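Local coordinates for protein nitroreductase (Mycolicibacterium smegmatis, PDB 6WTA) that binds the deazaflavin coenzyme F420 and probably uses its reduced form for hydride transfer to quinones, as an F420-dependent oxidoreductase, at residues H29-P34 and E118-Y123; I35-T40 and Y50-R55; P85-Q90 and R99-L104. All coordinates share one frame; numbering follows the deposited sequence.

Contact 1 (H29-P34 and E118-Y123); sequences HVLDRP and EAYPPY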
loop_
_atom_site.group_PDB
_atom_site.type_symbol
_atom_site.label_atom_id
_atom_site.label_comp_id
_atom_site.label_asym_id
_atom_site.label_seq_id
_atom_site.Cartn_x
_atom_site.Cartn_y
_atom_site.Cartn_z
ATOM N N HIS A 29 -3.664 11.319 7.162
ATOM C CA HIS A 29 -4.269 11.425 5.847
ATOM C C HIS A 29 -3.254 11.784 4.772
ATOM O O HIS A 29 -2.204 12.375 5.036
ATOM C CB HIS A 29 -5.370 12.502 5.807
ATOM C CG HIS A 29 -6.539 12.227 6.695
ATOM N ND1 HIS A 29 -6.898 13.062 7.733
ATOM C CD2 HIS A 29 -7.455 11.230 6.679
ATOM C CE1 HIS A 29 -7.973 12.579 8.331
ATOM N NE2 HIS A 29 -8.331 11.469 7.712
ATOM N N VAL A 30 -3.611 11.425 3.542
ATOM C CA VAL A 30 -3.027 11.987 2.330
ATOM C C VAL A 30 -4.166 12.574 1.503
ATOM O O VAL A 30 -5.145 11.879 1.204
ATOM C CB VAL A 30 -2.243 10.935 1.523
ATOM C CG1 VAL A 30 -1.978 11.438 0.109
ATOM C CG2 VAL A 30 -0.934 10.599 2.224
ATOM N N LEU A 31 -4.051 13.859 1.159
ATOM C CA LEU A 31 -5.098 14.569 0.426
ATOM C C LEU A 31 -6.463 14.331 1.070
ATOM O O LEU A 31 -7.477 14.147 0.390
ATOM C CB LEU A 31 -5.097 14.170 -1.051
ATOM C CG LEU A 31 -3.773 14.451 -1.772
ATOM C CD1 LEU A 31 -3.825 14.023 -3.234
ATOM C CD2 LEU A 31 -3.384 15.928 -1.669
ATOM N N ASP A 32 -6.472 14.321 2.405
ATOM C CA ASP A 32 -7.668 14.197 3.234
ATOM C C ASP A 32 -8.285 12.804 3.193
ATOM O O ASP A 32 -9.427 12.621 3.629
ATOM C CB ASP A 32 -8.718 15.243 2.843
ATOM C CG ASP A 32 -8.309 16.650 3.231
ATOM O OD1 ASP A 32 -7.963 16.864 4.412
ATOM O OD2 ASP A 32 -8.320 17.537 2.353
ATOM N N ARG A 33 -7.546 11.805 2.723
ATOM C CA ARG A 33 -8.095 10.471 2.570
ATOM C C ARG A 33 -7.355 9.469 3.445
ATOM O O ARG A 33 -6.180 9.663 3.776
ATOM C CB ARG A 33 -8.033 10.036 1.101
ATOM C CG ARG A 33 -9.115 10.699 0.268
ATOM C CD ARG A 33 -8.736 10.801 -1.202
ATOM N NE ARG A 33 -9.844 11.289 -2.024
ATOM C CZ ARG A 33 -10.077 12.571 -2.288
ATOM N NH1 ARG A 33 -9.282 13.512 -1.797
ATOM N NH2 ARG A 33 -11.109 12.912 -3.047
ATOM N N PRO A 34 -8.033 8.402 3.861
ATOM C CA PRO A 34 -7.447 7.480 4.837
ATOM C C PRO A 34 -6.360 6.594 4.243
ATOM O O PRO A 34 -6.299 6.332 3.038
ATOM C CB PRO A 34 -8.646 6.639 5.293
ATOM C CG PRO A 34 -9.615 6.700 4.144
ATOM C CD PRO A 34 -9.437 8.076 3.544
ATOM N N GLU A 118 -11.826 5.261 -6.877
ATOM C CA GLU A 118 -12.907 5.789 -6.054
ATOM C C GLU A 118 -12.367 6.295 -4.723
ATOM O O GLU A 118 -12.764 7.363 -4.245
ATOM C CB GLU A 118 -13.970 4.717 -5.826
ATOM C CG GLU A 118 -14.836 4.419 -7.040
ATOM C CD GLU A 118 -15.817 3.282 -6.794
ATOM O OE1 GLU A 118 -15.788 2.687 -5.695
ATOM O OE2 GLU A 118 -16.621 2.983 -7.703
ATOM N N ALA A 119 -11.444 5.545 -4.122
ATOM C CA ALA A 119 -10.888 5.933 -2.831
ATOM C C ALA A 119 -9.888 7.075 -2.974
ATOM O O ALA A 119 -9.802 7.946 -2.100
ATOM C CB ALA A 119 -10.231 4.722 -2.166
ATOM N N TYR A 120 -9.117 7.087 -4.059
ATOM C CA TYR A 120 -8.010 8.033 -4.212
ATOM C C TYR A 120 -7.928 8.464 -5.665
ATOM O O TYR A 120 -7.204 7.860 -6.474
ATOM C CB TYR A 120 -6.694 7.416 -3.731
ATOM C CG TYR A 120 -5.511 8.360 -3.642
ATOM C CD1 TYR A 120 -5.525 9.452 -2.780
ATOM C CD2 TYR A 120 -4.368 8.143 -4.400
ATOM C CE1 TYR A 120 -4.439 10.310 -2.699
ATOM C CE2 TYR A 120 -3.280 8.993 -4.324
ATOM C CZ TYR A 120 -3.319 10.075 -3.471
ATOM O OH TYR A 120 -2.234 10.923 -3.392
ATOM N N PRO A 121 -8.640 9.525 -6.046
ATOM C CA PRO A 121 -8.757 9.901 -7.462
ATOM C C PRO A 121 -7.406 10.100 -8.135
ATOM O O PRO A 121 -7.274 9.825 -9.337
ATOM C CB PRO A 121 -9.552 11.215 -7.420
ATOM C CG PRO A 121 -10.380 11.109 -6.165
ATOM C CD PRO A 121 -9.502 10.364 -5.176
ATOM N N PRO A 122 -6.391 10.604 -7.426
ATOM C CA PRO A 122 -5.097 10.823 -8.100
ATOM C C PRO A 122 -4.482 9.564 -8.689
ATOM O O PRO A 122 -3.599 9.681 -9.548
ATOM C CB PRO A 122 -4.212 11.419 -6.998
ATOM C CG PRO A 122 -5.185 12.108 -6.078
ATOM C CD PRO A 122 -6.416 11.213 -6.082
ATOM N N TYR A 123 -4.907 8.366 -8.267
ATOM C CA TYR A 123 -4.409 7.156 -8.919
ATOM C C TYR A 123 -4.646 7.219 -10.423
ATOM O O TYR A 123 -3.818 6.757 -11.215
ATOM C CB TYR A 123 -5.087 5.900 -8.362
ATOM C CG TYR A 123 -4.541 5.346 -7.063
ATOM C CD1 TYR A 123 -3.182 5.354 -6.774
ATOM C CD2 TYR A 123 -5.399 4.808 -6.124
ATOM C CE1 TYR A 123 -2.708 4.840 -5.578
ATOM C CE2 TYR A 123 -4.940 4.298 -4.938
ATOM C CZ TYR A 123 -3.595 4.314 -4.663
ATOM O OH TYR A 123 -3.152 3.796 -3.470
HETATM O O HOH W 1 -12.343 9.949 -2.604
#
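R33 reaches across to the end of helix 106-119 with its chain extended from CG to NE. Its CD lies 3.2 Å from A119 O, which sits at the edge of the guanidinium group and close to its plane. P121 comes at the same group obliquely, its CD 3.3 Å from R33 NE. The guanidinium and the Y120 ring are turned 70° apart, and R33 CD meets that ring at its edge, near CD1. R33 NH1 folds back on its own type I' turn (V30 to R33), donating to L31 O at 2.9 Å with a bent N-H...O angle of 135°. A water accepts from R33 NE and donates to E118 O, bridging the two segments. Y120, the first residue to leave the helix, holds CG anti to its backbone N (chi1 -171°), which swings the ring in beside L31 and V30. There L31 crosses it at about a right angle, with CD1 3.5 Å from Y120 OH, and V30 CG1 approaches obliquely. L31 CD1 also touches P122 CG at 3.7 Å, while P122 CD lies over the centre of one face of the Y120 ring. Y120 OH bonds to Y126 OH, and M54 of strand 48-58 packs against Y120, V30 and R33. V30 and Y123 belong to the F420 pocket, Y123 OH bonding to the coenzyme. The joint is thus mainly apolar contact round the Y120 ring, R33 adding a polar part through the water to E118 O, and it probably tolerates small shifts better than a directly hydrogen-bonded one.

Contact 2 (I35-T40 and Y50-R55); sequences IVLFTT and YVPLMR
Strands 35-40 and 50-54 run antiparallel, their axes 4.5 Å apart at closest approach and 148° between directions, with V36 and L53, and F38 and V51, as hydrogen-bonded pairs in which V36 N donates to L53 O at 2.8 Å and V51 N to F38 O at 2.7 Å, the latter almost straight at 177°. P52, at a non-hydrogen-bonded position, puts its CA 3.2 Å from V36 O, which also accepts from L53 N. On the face of V36, F38, V51 and L53, the L53 side chain crosses F38 at about a right angle, CD1 3.7 Å from F38 CD2. On the other face chi1 of -177° sets L37 CG beside the carbonyl carbon, laying CD2 3.8 Å from Y50 CD1 and turning CD1 to the P52 ring. Replacing L37 by alanine would take away both methyl branches and is likely to leave the Y50 ring and P52 without their shared apolar neighbour. T39 lies alongside Y50, OG1 3.5 Å from CE1. At the far end the bent M54 side chain brings CE to I35 CG2, 4.0 Å away, and R55 CG packs on V36 CG1, its guanidinium continuing to a salt bridge with D91. P52 O is hydrogen-bonded to the coenzyme, and L53 packs beside it; this is a beta hairpin of the split-barrel FMN-binding clan, and mainly its second strand (V51 to M54), with I35 of the first, lines the F420 site.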
loop_
_atom_site.group_PDB
_atom_site.type_symbol
_atom_site.label_atom_id
_atom_site.label_comp_id
_atom_site.label_asym_id
_atom_site.label_seq_id
_atom_site.Cartn_x
_atom_site.Cartn_y
_atom_site.Cartn_z
ATOM N N ILE A 35 -5.487 6.129 5.137
ATOM C CA ILE A 35 -4.368 5.282 4.767
ATOM C C ILE A 35 -4.335 4.070 5.690
ATOM O O ILE A 35 -4.944 4.051 6.761
ATOM C CB ILE A 35 -3.017 6.033 4.822
ATOM C CG1 ILE A 35 -2.635 6.344 6.269
ATOM C CG2 ILE A 35 -3.085 7.316 4.013
ATOM C CD1 ILE A 35 -1.268 7.000 6.413
ATOM N N VAL A 36 -3.608 3.046 5.246
ATOM C CA VAL A 36 -3.377 1.832 6.015
ATOM C C VAL A 36 -1.874 1.629 6.122
ATOM O O VAL A 36 -1.109 2.082 5.265
ATOM C CB VAL A 36 -4.048 0.605 5.360
ATOM C CG1 VAL A 36 -5.559 0.703 5.449
ATOM C CG2 VAL A 36 -3.599 0.468 3.907
ATOM N N LEU A 37 -1.445 0.935 7.174
ATOM C CA LEU A 37 -0.029 0.644 7.391
ATOM C C LEU A 37 0.222 -0.831 7.111
ATOM O O LEU A 37 -0.324 -1.700 7.799
ATOM C CB LEU A 37 0.393 0.997 8.817
ATOM C CG LEU A 37 1.874 0.799 9.155
ATOM C CD1 LEU A 37 2.747 1.629 8.205
ATOM C CD2 LEU A 37 2.181 1.154 10.593
ATOM N N PHE A 38 1.035 -1.107 6.104
ATOM C CA PHE A 38 1.441 -2.468 5.805
ATOM C C PHE A 38 2.816 -2.753 6.391
ATOM O O PHE A 38 3.699 -1.889 6.390
ATOM C CB PHE A 38 1.481 -2.712 4.298
ATOM C CG PHE A 38 0.136 -2.736 3.655
ATOM C CD1 PHE A 38 -0.579 -3.914 3.577
ATOM C CD2 PHE A 38 -0.400 -1.589 3.101
ATOM C CE1 PHE A 38 -1.820 -3.943 2.972
ATOM C CE2 PHE A 38 -1.636 -1.615 2.493
ATOM C CZ PHE A 38 -2.348 -2.792 2.432
ATOM N N THR A 39 2.982 -3.970 6.900
ATOM C CA THR A 39 4.284 -4.495 7.292
ATOM C C THR A 39 4.731 -5.479 6.219
ATOM O O THR A 39 4.021 -6.446 5.928
ATOM C CB THR A 39 4.232 -5.182 8.656
ATOM O OG1 THR A 39 3.620 -4.310 9.616
ATOM C CG2 THR A 39 5.648 -5.535 9.119
ATOM N N THR A 40 5.897 -5.232 5.637
ATOM C CA THR A 40 6.436 -6.041 4.553
ATOM C C THR A 40 7.808 -6.573 4.952
ATOM O O THR A 40 8.377 -6.177 5.972
ATOM C CB THR A 40 6.542 -5.220 3.266
ATOM O OG1 THR A 40 7.495 -4.168 3.461
ATOM C CG2 THR A 40 5.194 -4.620 2.902
ATOM N N TYR A 50 7.924 -0.975 7.232
ATOM C CA TYR A 50 6.609 -0.350 7.328
ATOM C C TYR A 50 6.325 0.436 6.059
ATOM O O TYR A 50 7.073 1.361 5.714
ATOM C CB TYR A 50 6.546 0.588 8.529
ATOM C CG TYR A 50 6.306 -0.057 9.865
ATOM C CD1 TYR A 50 5.292 -0.984 10.044
ATOM C CD2 TYR A 50 7.076 0.299 10.959
ATOM C CE1 TYR A 50 5.066 -1.554 11.279
ATOM C CE2 TYR A 50 6.863 -0.266 12.194
ATOM C CZ TYR A 50 5.859 -1.193 12.348
ATOM O OH TYR A 50 5.645 -1.753 13.589
ATOM N N VAL A 51 5.232 0.094 5.387
ATOM C CA VAL A 51 4.840 0.783 4.162
ATOM C C VAL A 51 3.406 1.283 4.292
ATOM O O VAL A 51 2.463 0.486 4.182
ATOM C CB VAL A 51 4.977 -0.136 2.937
ATOM C CG1 VAL A 51 4.583 0.605 1.661
ATOM C CG2 VAL A 51 6.383 -0.691 2.828
ATOM N N PRO A 52 3.193 2.577 4.532
ATOM C CA PRO A 52 1.826 3.114 4.452
ATOM C C PRO A 52 1.392 3.220 2.997
ATOM O O PRO A 52 2.192 3.556 2.121
ATOM C CB PRO A 52 1.931 4.500 5.109
ATOM C CG PRO A 52 3.344 4.613 5.641
ATOM C CD PRO A 52 4.177 3.606 4.904
ATOM N N LEU A 53 0.117 2.924 2.748
ATOM C CA LEU A 53 -0.483 3.059 1.430
ATOM C C LEU A 53 -1.896 3.600 1.600
ATOM O O LEU A 53 -2.450 3.591 2.702
ATOM C CB LEU A 53 -0.522 1.721 0.690
ATOM C CG LEU A 53 0.816 1.051 0.373
ATOM C CD1 LEU A 53 0.576 -0.304 -0.280
ATOM C CD2 LEU A 53 1.663 1.944 -0.504
ATOM N N MET A 54 -2.488 4.070 0.502
ATOM C CA MET A 54 -3.872 4.513 0.579
ATOM C C MET A 54 -4.767 3.334 0.938
ATOM O O MET A 54 -4.499 2.189 0.568
ATOM C CB MET A 54 -4.340 5.126 -0.742
ATOM C CG MET A 54 -3.557 6.340 -1.213
ATOM S SD MET A 54 -3.232 7.590 0.049
ATOM C CE MET A 54 -4.892 8.032 0.558
ATOM N N ARG A 55 -5.847 3.623 1.663
ATOM C CA ARG A 55 -6.798 2.589 2.057
ATOM C C ARG A 55 -7.742 2.277 0.898
ATOM O O ARG A 55 -8.505 3.145 0.455
ATOM C CB ARG A 55 -7.595 3.029 3.283
ATOM C CG ARG A 55 -8.586 1.989 3.771
ATOM C CD ARG A 55 -9.527 2.552 4.837
ATOM N NE ARG A 55 -10.357 1.495 5.408
ATOM C CZ ARG A 55 -11.514 1.089 4.896
ATOM N NH1 ARG A 55 -11.996 1.656 3.800
ATOM N NH2 ARG A 55 -12.193 0.110 5.475
#

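Contact 3 (P85-Q90 and R99-L104); sequences PTVSVQ and RTAREL
With chi1 at -54°, V87 holds CG1 beside its backbone N, where it faces A101 CB, and CG2 between N and the carbonyl carbon, near R99 O; R99 sets CG beside its own N and bends at chi2, which places CG near V89 CG1. V87 and R99 are a hydrogen-bonded antiparallel pair, and this pairing puts R99 CB 3.5 Å from V87 O. V87 N donates to R99 O at 2.8 Å, with the donor tilted from the carbonyl plane; the return bond from R99 N to V87 O is 2.7 Å long but bent, 141° at the hydrogen. A third bond, A101 N to P85 O at 2.8 Å, extends the pairing to the loop before strand 86-91. These are the two arms of the beta hairpin formed by strands 86-91 and 94-103, within the antiparallel sheet of the fold; the short segments are strongly turned against each other, 113° between their N-to-C directions, well short of straight antiparallel. T86 CA lies 3.2 Å from R99 O in a CA-H...O contact, and T86 and T100 share a face at the non-hydrogen-bonded pair. Beside V87, A101 CB lies 4.4 Å from V87 CG1, a loose contact, and V81 of helix 76-83 packs on A101. The R99 side chain also touches V139 of strand 136-139.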
loop_
_atom_site.group_PDB
_atom_site.type_symbol
_atom_site.label_atom_id
_atom_site.label_comp_id
_atom_site.label_asym_id
_atom_site.label_seq_id
_atom_site.Cartn_x
_atom_site.Cartn_y
_atom_site.Cartn_z
ATOM N N PRO A 85 5.202 -12.730 -0.041
ATOM C CA PRO A 85 3.783 -12.336 -0.107
ATOM C C PRO A 85 3.127 -12.148 1.252
ATOM O O PRO A 85 2.033 -11.569 1.308
ATOM C CB PRO A 85 3.126 -13.492 -0.883
ATOM C CG PRO A 85 4.272 -14.253 -1.528
ATOM C CD PRO A 85 5.435 -14.076 -0.593
ATOM N N THR A 86 3.742 -12.599 2.343
ATOM C CA THR A 86 3.125 -12.464 3.658
ATOM C C THR A 86 3.298 -11.033 4.157
ATOM O O THR A 86 4.428 -10.549 4.300
ATOM C CB THR A 86 3.728 -13.449 4.656
ATOM O OG1 THR A 86 3.486 -14.792 4.220
ATOM C CG2 THR A 86 3.100 -13.249 6.034
ATOM N N VAL A 87 2.175 -10.364 4.427
ATOM C CA VAL A 87 2.159 -8.995 4.920
ATOM C C VAL A 87 1.186 -8.910 6.089
ATOM O O VAL A 87 0.321 -9.767 6.276
ATOM C CB VAL A 87 1.756 -7.985 3.819
ATOM C CG1 VAL A 87 2.644 -8.146 2.588
ATOM C CG2 VAL A 87 0.284 -8.147 3.450
ATOM N N SER A 88 1.346 -7.858 6.885
ATOM C CA SER A 88 0.361 -7.456 7.875
ATOM C C SER A 88 -0.285 -6.162 7.402
ATOM O O SER A 88 0.327 -5.382 6.670
ATOM C CB SER A 88 0.998 -7.244 9.248
ATOM O OG SER A 88 1.622 -8.426 9.710
ATOM N N VAL A 89 -1.525 -5.927 7.810
ATOM C CA VAL A 89 -2.213 -4.690 7.465
ATOM C C VAL A 89 -2.880 -4.137 8.716
ATOM O O VAL A 89 -3.568 -4.869 9.437
ATOM C CB VAL A 89 -3.238 -4.899 6.330
ATOM C CG1 VAL A 89 -4.269 -5.939 6.708
ATOM C CG2 VAL A 89 -3.896 -3.572 5.977
ATOM N N GLN A 90 -2.650 -2.856 8.983
ATOM C CA GLN A 90 -3.276 -2.148 10.088
ATOM C C GLN A 90 -4.242 -1.123 9.513
ATOM O O GLN A 90 -3.829 -0.218 8.779
ATOM C CB GLN A 90 -2.230 -1.465 10.967
ATOM C CG GLN A 90 -2.825 -0.686 12.119
ATOM C CD GLN A 90 -1.770 -0.071 13.017
ATOM O OE1 GLN A 90 -0.625 -0.528 13.049
ATOM N NE2 GLN A 90 -2.150 0.970 13.752
ATOM N N ARG A 99 -1.343 -11.849 6.454
ATOM C CA ARG A 99 -2.155 -11.831 5.249
ATOM C C ARG A 99 -1.274 -12.137 4.040
ATOM O O ARG A 99 -0.045 -12.048 4.100
ATOM C CB ARG A 99 -2.847 -10.477 5.088
ATOM C CG ARG A 99 -3.957 -10.224 6.107
ATOM C CD ARG A 99 -5.014 -11.321 6.059
ATOM N NE ARG A 99 -6.313 -10.884 6.563
ATOM C CZ ARG A 99 -6.732 -11.054 7.813
ATOM N NH1 ARG A 99 -5.952 -11.649 8.704
ATOM N NH2 ARG A 99 -7.933 -10.625 8.173
ATOM N N THR A 100 -1.915 -12.508 2.934
ATOM C CA THR A 100 -1.208 -12.929 1.729
ATOM C C THR A 100 -1.503 -11.953 0.599
ATOM O O THR A 100 -2.668 -11.758 0.229
ATOM C CB THR A 100 -1.608 -14.350 1.323
ATOM O OG1 THR A 100 -1.364 -15.250 2.411
ATOM C CG2 THR A 100 -0.816 -14.808 0.105
ATOM N N ALA A 101 -0.448 -11.366 0.038
ATOM C CA ALA A 101 -0.562 -10.451 -1.090
ATOM C C ALA A 101 -0.426 -11.203 -2.407
ATOM O O ALA A 101 0.411 -12.103 -2.541
ATOM C CB ALA A 101 0.508 -9.361 -1.010
ATOM N N ARG A 102 -1.241 -10.809 -3.385
ATOM C CA ARG A 102 -1.298 -11.471 -4.682
ATOM C C ARG A 102 -1.513 -10.436 -5.774
ATOM O O ARG A 102 -2.459 -9.649 -5.701
ATOM C CB ARG A 102 -2.429 -12.503 -4.712
ATOM C CG ARG A 102 -2.792 -12.973 -6.106
ATOM C CD ARG A 102 -3.728 -14.161 -6.046
ATOM N NE ARG A 102 -5.057 -13.805 -5.553
ATOM C CZ ARG A 102 -6.000 -13.240 -6.300
ATOM N NH1 ARG A 102 -5.756 -12.954 -7.571
ATOM N NH2 ARG A 102 -7.185 -12.953 -5.776
ATOM N N GLU A 103 -0.653 -10.443 -6.792
ATOM C CA GLU A 103 -0.754 -9.443 -7.846
ATOM C C GLU A 103 -1.921 -9.766 -8.772
ATOM O O GLU A 103 -2.060 -10.899 -9.245
ATOM C CB GLU A 103 0.541 -9.342 -8.655
ATOM C CG GLU A 103 0.477 -8.229 -9.706
ATOM C CD GLU A 103 1.821 -7.906 -10.333
ATOM O OE1 GLU A 103 2.779 -8.675 -10.121
ATOM O OE2 GLU A 103 1.914 -6.879 -11.040
ATOM N N LEU A 104 -2.749 -8.762 -9.043
ATOM C CA LEU A 104 -3.953 -8.944 -9.835
ATOM C C LEU A 104 -3.687 -8.693 -11.313
ATOM O O LEU A 104 -2.827 -7.889 -11.684
ATOM C CB LEU A 104 -5.053 -7.998 -9.355
ATOM C CG LEU A 104 -5.478 -8.116 -7.895
ATOM C CD1 LEU A 104 -6.477 -7.023 -7.553
ATOM C CD2 LEU A 104 -6.056 -9.490 -7.627
#

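Contact 2 is the buried one, its centre about 5 Å from the centre of the chain, whereas contact 1 is at the surface and contact 3 partly buried, these two on opposite sides of that centre. Contacts 1 and 2 share strand 33-41 and touch directly, with a probable hydrogen bond from R55 N to P34 O, and both contribute residues to the F420 pocket. Contact 3 joins contact 2 edge to edge through the neighbouring strands 33-41 and 86-91, L37 and T39 meeting Q90 and S88, but the V87 side chain is about 12 Å from the coenzyme. Backbone hydrogen bonds hold contacts 2 and 3; contact 1 relies on side-chain packing and water.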